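Local coordinates for cellobiose 2-epimerase (Ruminococcus albus, PDB 3VW5), which catalyses the reversible epimerization of cellobiose to 4-O-beta-D-glucopyranosyl-D-mannose, working on an unmodified sugar, at residues 4-9 against 380-385; 60-65 against 122-127; 150-155 against 202-207; 223-228 against 232-237. The protein carries 2 engineered substitutions. One frame throughout, in Å; residues are numbered along the deposited sequence.

Contact 1 (4-9 against 380-385)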
# COMPACT_ATOMS: atom_id res chain seq x y z
N SER A 4 -9.63 -19.78 7.00
CA SER A 4 -9.12 -20.95 6.31
C SER A 4 -9.12 -20.74 4.80
O SER A 4 -8.17 -21.14 4.10
CB SER A 4 -9.95 -22.18 6.70
OG SER A 4 -10.29 -22.95 5.56
N GLU A 5 -10.18 -20.11 4.30
CA GLU A 5 -10.31 -19.84 2.86
C GLU A 5 -9.26 -18.85 2.38
O GLU A 5 -8.61 -19.05 1.34
CB GLU A 5 -11.71 -19.31 2.54
CG GLU A 5 -12.84 -20.26 2.92
CD GLU A 5 -14.22 -19.63 2.81
OE1 GLU A 5 -14.30 -18.45 2.41
OE2 GLU A 5 -15.22 -20.31 3.14
N ILE A 6 -9.09 -17.78 3.15
CA ILE A 6 -8.15 -16.74 2.78
C ILE A 6 -6.72 -17.26 2.80
O ILE A 6 -5.93 -16.96 1.90
CB ILE A 6 -8.33 -15.48 3.65
CG1 ILE A 6 -9.52 -14.67 3.13
CG2 ILE A 6 -7.08 -14.64 3.66
CD1 ILE A 6 -10.01 -13.63 4.10
N ARG A 7 -6.40 -18.08 3.80
CA ARG A 7 -5.08 -18.68 3.92
C ARG A 7 -4.79 -19.53 2.69
O ARG A 7 -3.65 -19.59 2.20
CB ARG A 7 -4.98 -19.52 5.20
CG ARG A 7 -3.56 -20.01 5.53
CD ARG A 7 -3.53 -20.85 6.81
NE ARG A 7 -2.57 -20.36 7.81
CZ ARG A 7 -1.26 -20.64 7.80
NH1 ARG A 7 -0.76 -21.38 6.82
NH2 ARG A 7 -0.46 -20.17 8.77
N GLN A 8 -5.84 -20.17 2.18
CA GLN A 8 -5.74 -21.00 0.97
C GLN A 8 -5.49 -20.16 -0.27
O GLN A 8 -4.68 -20.52 -1.15
CB GLN A 8 -7.03 -21.78 0.79
CG GLN A 8 -6.90 -23.24 1.09
CD GLN A 8 -7.58 -24.10 0.04
OE1 GLN A 8 -7.42 -23.86 -1.16
NE2 GLN A 8 -8.36 -25.08 0.49
N GLU A 9 -6.21 -19.04 -0.35
CA GLU A 9 -6.05 -18.10 -1.46
C GLU A 9 -4.61 -17.57 -1.50
O GLU A 9 -4.01 -17.46 -2.57
CB GLU A 9 -7.07 -16.97 -1.36
CG GLU A 9 -6.94 -15.92 -2.46
CD GLU A 9 -7.10 -16.52 -3.84
OE1 GLU A 9 -6.56 -15.93 -4.81
OE2 GLU A 9 -7.75 -17.57 -3.96
N MET A 380 -2.48 -12.13 4.95
CA MET A 380 -1.63 -12.21 6.14
C MET A 380 -2.22 -11.53 7.35
O MET A 380 -2.11 -12.05 8.47
CB MET A 380 -0.24 -11.67 5.84
CG MET A 380 0.38 -12.41 4.69
SD MET A 380 2.05 -11.92 4.27
CE MET A 380 1.86 -11.42 2.55
N GLU A 381 -2.88 -10.39 7.16
CA GLU A 381 -3.43 -9.67 8.29
C GLU A 381 -4.58 -10.44 8.91
O GLU A 381 -4.80 -10.40 10.12
CB GLU A 381 -3.89 -8.27 7.88
CG GLU A 381 -2.79 -7.22 7.84
CD GLU A 381 -2.33 -6.75 9.24
OE1 GLU A 381 -3.15 -6.77 10.20
OE2 GLU A 381 -1.14 -6.35 9.36
N VAL A 382 -5.32 -11.16 8.06
CA VAL A 382 -6.51 -11.90 8.48
C VAL A 382 -6.05 -13.10 9.28
O VAL A 382 -6.55 -13.37 10.39
CB VAL A 382 -7.33 -12.40 7.27
CG1 VAL A 382 -8.29 -13.50 7.70
CG2 VAL A 382 -8.08 -11.24 6.62
N ILE A 383 -5.08 -13.80 8.71
CA ILE A 383 -4.45 -14.93 9.35
C ILE A 383 -3.94 -14.52 10.73
O ILE A 383 -4.24 -15.17 11.74
CB ILE A 383 -3.27 -15.45 8.50
CG1 ILE A 383 -3.80 -16.28 7.33
CG2 ILE A 383 -2.30 -16.25 9.36
CD1 ILE A 383 -2.74 -16.67 6.34
N THR A 384 -3.20 -13.43 10.76
CA THR A 384 -2.48 -13.00 11.95
C THR A 384 -3.38 -12.49 13.08
O THR A 384 -3.05 -12.65 14.25
CB THR A 384 -1.46 -11.91 11.57
OG1 THR A 384 -0.19 -12.53 11.32
CG2 THR A 384 -1.32 -10.88 12.67
N ARG A 385 -4.51 -11.88 12.73
CA ARG A 385 -5.43 -11.35 13.74
C ARG A 385 -6.32 -12.45 14.31
O ARG A 385 -6.97 -12.28 15.34
CB ARG A 385 -6.31 -10.26 13.12
CG ARG A 385 -5.54 -9.03 12.70
CD ARG A 385 -6.43 -8.06 11.98
NE ARG A 385 -5.64 -6.98 11.40
CZ ARG A 385 -5.67 -5.72 11.82
NH1 ARG A 385 -6.47 -5.36 12.83
NH2 ARG A 385 -4.91 -4.81 11.22
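Ile6 and Arg7 of helix 2-19 lie against Val382 and Ile383 of helix 373-385, so the first and last helices of the chain meet and close the ring of the (alpha/alpha)6 barrel. Two crossings of apolar side-chain atoms, each at about a right angle, carry the contact. In the buried one, Ile6 holds CG1 beside its backbone N (chi1 -80°) and stretches on to CD1, which comes 4.0 Å from Val382 CG2 and equally near Val382 CG1. The methyl thus rests on both prongs of the valine fork. Branched, apolar residues suit this place: Trp333 of helix 323-340 packs on Ile6, and Val310 and Ile314 of helix 303-318 on Val382. Nearer solvent, Ile383 reaches out to Arg7, with its CD1 3.5 Å from Arg7 CG and 3.8 Å from Arg7 CB. The arginine starts out extended, CG opposite the backbone N, and bends only at chi3 (-125°). Its methylenes therefore lie across the isoleucine while the guanidinium turns to Leu64 of helix 47-64, a division of labour that fits a long amphipathic residue at the solvent edge of the helix pair. An alanine in place of Ile383 would take away the CD1 that meets Arg7, is likely to open a gap between the helices and would probably leave the arginine stem freer to turn. On the far side of helix 373-385, Glu381 OE2 forms a salt bridge with Arg253, while Arg385 NE meets Glu381 OE1 at 2.8 Å, tilted 22° from the guanidinium plane.

Contact 2 (60-65 against 122-127); sequences AYMTLG and YYRASG
Met62 carries most of the contact with Arg124 and Ala125, at the C-terminal ends of helices 47-64 and 109-126. The apolar part is modest: Met62 CG lies 4.1 Å from Ala125 CB, and Tyr61 CD2 is 4.4 Å from that same methyl. Ala125 CA is only 6.2 Å from Met62 CA, and the small side chain of alanine is consistent with so close an approach of the two helices. Sulfur and charge make up a second group. The thioether turns at its last torsion (chi3 -73°), which lays Met62 CE over one face of the Arg124 guanidinium, 3.8 Å from NH1; SD also approaches Arg124 O at 3.5 Å. A flexible, polarisable methionine can cover a flat cation in this way while leaving its N-H groups to others, and NH1 is indeed held by a salt bridge to Glu191. The tyrosine adds a slight edge contact, with Ala125 O facing the edge of the Tyr61 ring, 3.7 Å from CE2. No hydrogen bond links the two segments. The axes of 60-64 and 122-126 pass 9.7 Å apart with N-to-C directions 42° from each other, the arrangement of neighbouring helices that run broadly the same way round an (alpha/alpha)6 barrel.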
# COMPACT_ATOMS: atom_id res chain seq x y z
N ALA A 60 5.41 -12.81 3.81
CA ALA A 60 4.86 -14.14 3.59
C ALA A 60 5.77 -15.15 4.28
O ALA A 60 5.32 -16.13 4.89
CB ALA A 60 4.77 -14.45 2.10
N TYR A 61 7.07 -14.89 4.20
CA TYR A 61 8.02 -15.76 4.86
C TYR A 61 7.84 -15.70 6.39
O TYR A 61 7.81 -16.74 7.06
CB TYR A 61 9.44 -15.41 4.44
CG TYR A 61 10.48 -16.12 5.26
CD1 TYR A 61 10.71 -17.49 5.10
CD2 TYR A 61 11.25 -15.43 6.20
CE1 TYR A 61 11.66 -18.14 5.85
CE2 TYR A 61 12.21 -16.07 6.94
CZ TYR A 61 12.41 -17.43 6.77
OH TYR A 61 13.36 -18.08 7.52
N MET A 62 7.69 -14.50 6.93
CA MET A 62 7.49 -14.35 8.37
C MET A 62 6.15 -14.91 8.85
O MET A 62 5.92 -15.05 10.04
CB MET A 62 7.63 -12.88 8.79
CG MET A 62 9.04 -12.32 8.74
SD MET A 62 9.20 -10.67 9.52
CE MET A 62 8.37 -9.61 8.33
N THR A 63 5.25 -15.24 7.93
CA THR A 63 3.92 -15.66 8.34
C THR A 63 3.73 -17.18 8.19
O THR A 63 3.14 -17.84 9.05
CB THR A 63 2.84 -14.90 7.55
OG1 THR A 63 2.98 -13.50 7.80
CG2 THR A 63 1.43 -15.34 7.95
N LEU A 64 4.28 -17.72 7.12
CA LEU A 64 4.07 -19.10 6.76
C LEU A 64 5.36 -19.91 6.87
O LEU A 64 5.33 -21.14 7.00
CB LEU A 64 3.55 -19.17 5.33
CG LEU A 64 2.42 -18.20 5.01
CD1 LEU A 64 2.13 -18.24 3.55
CD2 LEU A 64 1.19 -18.52 5.83
N GLY A 65 6.50 -19.22 6.83
CA GLY A 65 7.78 -19.88 6.72
C GLY A 65 7.94 -20.44 5.32
O GLY A 65 7.05 -20.31 4.48
N TYR A 122 12.29 -6.66 5.18
CA TYR A 122 13.24 -7.67 4.75
C TYR A 122 14.26 -7.88 5.85
O TYR A 122 14.66 -9.02 6.12
CB TYR A 122 13.94 -7.27 3.46
CG TYR A 122 14.98 -8.27 3.03
CD1 TYR A 122 14.63 -9.55 2.65
CD2 TYR A 122 16.33 -7.92 3.00
CE1 TYR A 122 15.58 -10.46 2.25
CE2 TYR A 122 17.30 -8.81 2.61
CZ TYR A 122 16.92 -10.09 2.24
OH TYR A 122 17.89 -10.99 1.85
N TYR A 123 14.65 -6.79 6.51
CA TYR A 123 15.49 -6.89 7.69
C TYR A 123 14.82 -7.71 8.80
O TYR A 123 15.42 -8.64 9.33
CB TYR A 123 15.90 -5.49 8.21
CG TYR A 123 16.54 -5.50 9.58
CD1 TYR A 123 17.80 -6.08 9.80
CD2 TYR A 123 15.87 -4.94 10.67
CE1 TYR A 123 18.37 -6.09 11.05
CE2 TYR A 123 16.43 -4.94 11.92
CZ TYR A 123 17.68 -5.52 12.11
OH TYR A 123 18.23 -5.51 13.36
N ARG A 124 13.57 -7.39 9.14
CA ARG A 124 12.86 -8.17 10.15
C ARG A 124 12.78 -9.62 9.73
O ARG A 124 12.57 -10.52 10.54
CB ARG A 124 11.45 -7.63 10.38
CG ARG A 124 11.41 -6.25 10.99
CD ARG A 124 9.98 -5.82 11.26
NE ARG A 124 9.28 -6.75 12.13
CZ ARG A 124 8.06 -7.23 11.90
NH1 ARG A 124 7.38 -6.87 10.80
NH2 ARG A 124 7.51 -8.07 12.77
N ALA A 125 12.94 -9.85 8.44
CA ALA A 125 12.79 -11.19 7.90
C ALA A 125 14.09 -11.98 7.93
O ALA A 125 14.07 -13.16 8.25
CB ALA A 125 12.23 -11.13 6.47
N SER A 126 15.22 -11.33 7.63
CA SER A 126 16.41 -12.04 7.17
C SER A 126 17.59 -12.31 8.13
O SER A 126 18.33 -13.28 7.91
CB SER A 126 16.90 -11.46 5.85
OG SER A 126 17.05 -10.05 5.97
N GLY A 127 17.87 -11.48 9.13
CA GLY A 127 17.70 -10.06 9.10
C GLY A 127 19.08 -9.53 8.76
O GLY A 127 19.91 -9.32 9.63

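Contact 3 (150-155 against 202-207); sequences YGYREA and ADRLKF
Where strand 151-156 of the five-stranded antiparallel sheet comes up against helix 199-216, Tyr152 and Gly151 meet Arg204 and Phe207. Tyr152 holds CG beside its backbone N (chi1 -62°), which sends the ring toward the helix. Its CE2 lies in the plane of the Phe207 ring, at the edge, 3.7 Å from Phe207 CE1, and the side chains run antiparallel alongside one another. Gly151 CA sits at another part of that edge, 4.2 Å from Phe207 CZ; with phi at 114°, any side chain here would press on the carbonyl of Tyr150, so glycine is the natural residue. The phenol end is polar. Arg204 folds back on itself through two successive bends and brings NH2 to 3.3 Å from Tyr152 OH, the ring and guanidinium planes 34° apart. The firm partners come from outside: Glu143 takes a salt bridge from Arg204 NE through OE1 and a hydrogen bond with Tyr152 OH through OE2, while Gln208 NE2 also bonds that hydroxyl. A phenylalanine in place of Tyr152 would still fill the space beside Phe207, but lacking OH it would probably leave Glu143 OE2 and Gln208 NE2 without this shared mate. Tyrosine thus packs with its ring and bonds with its hydroxyl, joining sheet to helix in the manner of the short beta elements that cap one end of an (alpha/alpha)6 barrel.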
# COMPACT_ATOMS: atom_id res chain seq x y z
N TYR A 150 6.14 23.37 5.87
CA TYR A 150 4.72 23.07 6.04
C TYR A 150 4.43 21.64 5.59
O TYR A 150 3.34 21.34 5.12
CB TYR A 150 3.86 24.09 5.28
CG TYR A 150 2.42 24.23 5.78
CD1 TYR A 150 1.93 23.45 6.82
CD2 TYR A 150 1.56 25.17 5.20
CE1 TYR A 150 0.62 23.59 7.27
CE2 TYR A 150 0.25 25.31 5.64
CZ TYR A 150 -0.21 24.52 6.68
OH TYR A 150 -1.51 24.66 7.12
N GLY A 151 5.43 20.77 5.73
CA GLY A 151 5.26 19.35 5.46
C GLY A 151 6.06 18.82 4.28
O GLY A 151 6.83 19.53 3.65
N TYR A 152 5.86 17.54 3.98
CA TYR A 152 6.57 16.89 2.89
C TYR A 152 6.07 17.33 1.52
O TYR A 152 4.87 17.47 1.31
CB TYR A 152 6.44 15.37 3.02
CG TYR A 152 7.05 14.82 4.29
CD1 TYR A 152 8.40 14.47 4.34
CD2 TYR A 152 6.28 14.65 5.44
CE1 TYR A 152 8.97 13.99 5.51
CE2 TYR A 152 6.85 14.16 6.62
CZ TYR A 152 8.20 13.83 6.63
OH TYR A 152 8.78 13.34 7.77
N ARG A 153 7.00 17.55 0.59
CA ARG A 153 6.67 17.71 -0.82
C ARG A 153 6.89 16.38 -1.55
O ARG A 153 7.68 15.56 -1.10
CB ARG A 153 7.52 18.81 -1.45
CG ARG A 153 7.09 20.17 -0.99
CD ARG A 153 7.85 21.24 -1.73
NE ARG A 153 7.44 22.56 -1.28
CZ ARG A 153 7.91 23.70 -1.78
NH1 ARG A 153 8.81 23.66 -2.77
NH2 ARG A 153 7.48 24.86 -1.31
N GLU A 154 6.22 16.19 -2.68
CA GLU A 154 6.07 14.83 -3.21
C GLU A 154 6.82 14.43 -4.49
O GLU A 154 7.22 13.27 -4.62
CB GLU A 154 4.58 14.52 -3.35
CG GLU A 154 3.84 14.83 -2.06
CD GLU A 154 2.50 14.15 -1.96
OE1 GLU A 154 1.86 14.28 -0.90
OE2 GLU A 154 2.10 13.48 -2.95
N ALA A 155 7.04 15.35 -5.42
CA ALA A 155 7.61 14.96 -6.70
C ALA A 155 8.79 15.83 -7.12
O ALA A 155 8.70 17.05 -7.11
CB ALA A 155 6.53 14.95 -7.79
N ALA A 202 10.41 7.69 15.24
CA ALA A 202 9.13 7.90 15.90
C ALA A 202 8.72 9.37 15.94
O ALA A 202 7.54 9.69 15.81
CB ALA A 202 9.11 7.30 17.29
N ASP A 203 9.67 10.28 16.09
CA ASP A 203 9.33 11.70 16.05
C ASP A 203 8.65 12.08 14.74
O ASP A 203 7.57 12.68 14.76
CB ASP A 203 10.55 12.59 16.31
CG ASP A 203 10.91 12.67 17.78
OD1 ASP A 203 9.98 12.49 18.61
OD2 ASP A 203 12.11 12.88 18.09
N ARG A 204 9.26 11.73 13.62
CA ARG A 204 8.67 12.06 12.33
C ARG A 204 7.30 11.37 12.17
O ARG A 204 6.33 12.02 11.74
CB ARG A 204 9.62 11.67 11.20
CG ARG A 204 11.04 12.18 11.38
CD ARG A 204 11.05 13.66 11.66
NE ARG A 204 10.41 14.42 10.60
CZ ARG A 204 9.48 15.36 10.81
NH1 ARG A 204 9.09 15.64 12.05
NH2 ARG A 204 8.95 16.00 9.78
N LEU A 205 7.24 10.09 12.54
CA LEU A 205 5.99 9.34 12.56
C LEU A 205 4.88 10.09 13.29
O LEU A 205 3.75 10.16 12.80
CB LEU A 205 6.18 7.98 13.25
CG LEU A 205 5.49 6.71 12.72
CD1 LEU A 205 5.17 5.77 13.86
CD2 LEU A 205 4.21 6.95 11.89
N LYS A 206 5.19 10.64 14.47
CA LYS A 206 4.16 11.30 15.25
C LYS A 206 3.72 12.59 14.54
O LYS A 206 2.54 12.97 14.57
CB LYS A 206 4.61 11.56 16.69
CG LYS A 206 4.58 10.33 17.59
CD LYS A 206 5.41 10.54 18.86
CE LYS A 206 5.39 9.31 19.78
NZ LYS A 206 5.39 9.64 21.26
N PHE A 207 4.66 13.24 13.88
CA PHE A 207 4.32 14.41 13.10
C PHE A 207 3.36 14.05 11.94
O PHE A 207 2.40 14.78 11.66
CB PHE A 207 5.58 15.09 12.60
CG PHE A 207 5.34 16.05 11.47
CD1 PHE A 207 5.54 15.65 10.16
CD2 PHE A 207 4.92 17.35 11.71
CE1 PHE A 207 5.32 16.52 9.10
CE2 PHE A 207 4.70 18.23 10.67
CZ PHE A 207 4.90 17.81 9.36

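Contact 4 (223-228 against 232-237); sequences ALKVFF and FNLVGD
Phe228 and Phe232 form the close-packed end of this contact, a T-shaped pair with the edge of Phe232 toward the face of Phe228. The centroids are 5.1 Å apart with planes at 64°, and Phe232 CD1 stands over the ring, shifted toward its rim. Both rings are buried; Gln211 and Ile215 of helix 199-216 and the Tyr150 ring close round Phe232. Beside them the backbones join in a single beta bridge, Phe228 with Leu234. Val235 N gives a hydrogen bond to Phe227 O at 3.0 Å, and Phe228 CA makes a CA-H...O contact with Asn233 O at 3.2 Å. Beta-branched Val235 sets its CB 4.2 Å from Phe227 CB. The solvent side is looser. Leu234 is exposed, yet with CG opposite its backbone N (chi1 -160°) it folds CD1 back to 3.7 Å from Lys225 CB, crossing the lysine stem at about a right angle. The long lysine lends its methylenes here and carries NZ away to Ile215 O and Thr218 OG1. The loop leaves strand 223-228 nearly at right angles, held by one bridge and an aromatic pair, and packs back on it before strand 238-240, among the short strands and loops linking helices of this (alpha/alpha)6 barrel.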
# COMPACT_ATOMS: atom_id res chain seq x y z
N ALA A 223 -14.62 12.13 6.82
CA ALA A 223 -13.85 11.82 5.62
C ALA A 223 -12.39 12.26 5.75
O ALA A 223 -12.05 13.09 6.59
CB ALA A 223 -14.48 12.48 4.42
N LEU A 224 -11.53 11.69 4.90
CA LEU A 224 -10.17 12.18 4.74
C LEU A 224 -10.09 12.99 3.47
O LEU A 224 -10.58 12.55 2.42
CB LEU A 224 -9.20 11.01 4.61
CG LEU A 224 -9.16 10.06 5.80
CD1 LEU A 224 -8.18 8.93 5.52
CD2 LEU A 224 -8.77 10.83 7.05
N LYS A 225 -9.49 14.17 3.54
CA LYS A 225 -9.24 14.93 2.33
C LYS A 225 -8.13 14.23 1.53
O LYS A 225 -7.31 13.51 2.10
CB LYS A 225 -8.86 16.37 2.67
CG LYS A 225 -9.94 17.14 3.39
CD LYS A 225 -9.39 18.45 3.93
CE LYS A 225 -10.19 18.95 5.13
NZ LYS A 225 -9.96 18.14 6.37
N VAL A 226 -8.09 14.46 0.22
CA VAL A 226 -7.18 13.70 -0.64
C VAL A 226 -6.04 14.54 -1.21
O VAL A 226 -4.88 14.15 -1.13
CB VAL A 226 -7.93 12.97 -1.78
CG1 VAL A 226 -6.97 12.20 -2.66
CG2 VAL A 226 -9.01 12.06 -1.22
N PHE A 227 -6.37 15.69 -1.81
CA PHE A 227 -5.39 16.53 -2.51
C PHE A 227 -5.30 17.95 -1.93
O PHE A 227 -6.31 18.54 -1.53
CB PHE A 227 -5.71 16.61 -4.01
CG PHE A 227 -5.66 15.28 -4.71
CD1 PHE A 227 -4.46 14.60 -4.85
CD2 PHE A 227 -6.81 14.72 -5.26
CE1 PHE A 227 -4.39 13.37 -5.50
CE2 PHE A 227 -6.75 13.49 -5.91
CZ PHE A 227 -5.54 12.82 -6.03
N PHE A 228 -4.08 18.48 -1.89
CA PHE A 228 -3.84 19.80 -1.32
C PHE A 228 -2.85 20.60 -2.15
O PHE A 228 -2.06 20.05 -2.91
CB PHE A 228 -3.31 19.73 0.12
CG PHE A 228 -3.99 18.73 0.98
CD1 PHE A 228 -4.97 19.12 1.88
CD2 PHE A 228 -3.63 17.38 0.92
CE1 PHE A 228 -5.59 18.18 2.70
CE2 PHE A 228 -4.24 16.45 1.71
CZ PHE A 228 -5.22 16.84 2.61
N PHE A 232 -1.59 23.51 2.16
CA PHE A 232 -2.45 22.49 2.74
C PHE A 232 -3.94 22.85 2.69
O PHE A 232 -4.71 22.48 3.58
CB PHE A 232 -2.02 22.15 4.17
CG PHE A 232 -1.27 20.87 4.25
CD1 PHE A 232 -1.87 19.68 3.89
CD2 PHE A 232 0.05 20.85 4.66
CE1 PHE A 232 -1.18 18.48 3.96
CE2 PHE A 232 0.76 19.65 4.72
CZ PHE A 232 0.14 18.47 4.37
N ASN A 233 -4.33 23.56 1.65
CA ASN A 233 -5.73 23.78 1.38
C ASN A 233 -6.23 22.79 0.34
O ASN A 233 -5.50 22.37 -0.56
CB ASN A 233 -5.99 25.22 0.94
CG ASN A 233 -6.04 26.19 2.10
OD1 ASN A 233 -6.34 25.82 3.23
ND2 ASN A 233 -5.75 27.45 1.81
N LEU A 234 -7.50 22.44 0.47
CA LEU A 234 -8.14 21.45 -0.38
C LEU A 234 -8.13 21.83 -1.86
O LEU A 234 -8.39 22.97 -2.24
CB LEU A 234 -9.57 21.23 0.10
CG LEU A 234 -10.34 19.97 -0.26
CD1 LEU A 234 -9.50 18.71 -0.17
CD2 LEU A 234 -11.51 19.91 0.71
N VAL A 235 -7.82 20.84 -2.69
CA VAL A 235 -7.82 20.95 -4.15
C VAL A 235 -8.71 19.83 -4.68
O VAL A 235 -8.52 18.67 -4.31
CB VAL A 235 -6.41 20.71 -4.71
CG1 VAL A 235 -6.50 20.22 -6.16
CG2 VAL A 235 -5.55 21.97 -4.58
N GLY A 236 -9.66 20.16 -5.54
CA GLY A 236 -10.66 19.20 -5.98
C GLY A 236 -11.58 18.79 -4.84
O GLY A 236 -11.55 19.38 -3.75
N ASP A 237 -12.39 17.77 -5.08
CA ASP A 237 -13.31 17.31 -4.06
C ASP A 237 -13.49 15.81 -4.17
O ASP A 237 -14.50 15.32 -4.69
CB ASP A 237 -14.65 18.02 -4.22
CG ASP A 237 -15.69 17.58 -3.20
OD1 ASP A 237 -16.89 17.86 -3.44
OD2 ASP A 237 -15.31 16.97 -2.16

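Overall arrangement
The four contacts form two groups on the (alpha/alpha)6 barrel. Contacts 1 and 2, with centres 16 Å apart, are joined by helix 47-64, which carries residues 60-65 and packs on Met380, Arg7 and Ile383. Contacts 3 and 4 lie 17 Å apart and touch through Tyr150 and Phe232; helix 199-216 supplies one side of contact 3 and packs on Phe232. The centres of contacts 1 and 3 are about 33 Å apart, on opposite sides of the chain's centre. Along the sequence contacts 2, 3 and 4 follow in series, nested within the loop that contact 1 closes. Helix packing joins the chain ends on one side; strands and loops tie helices together on the other.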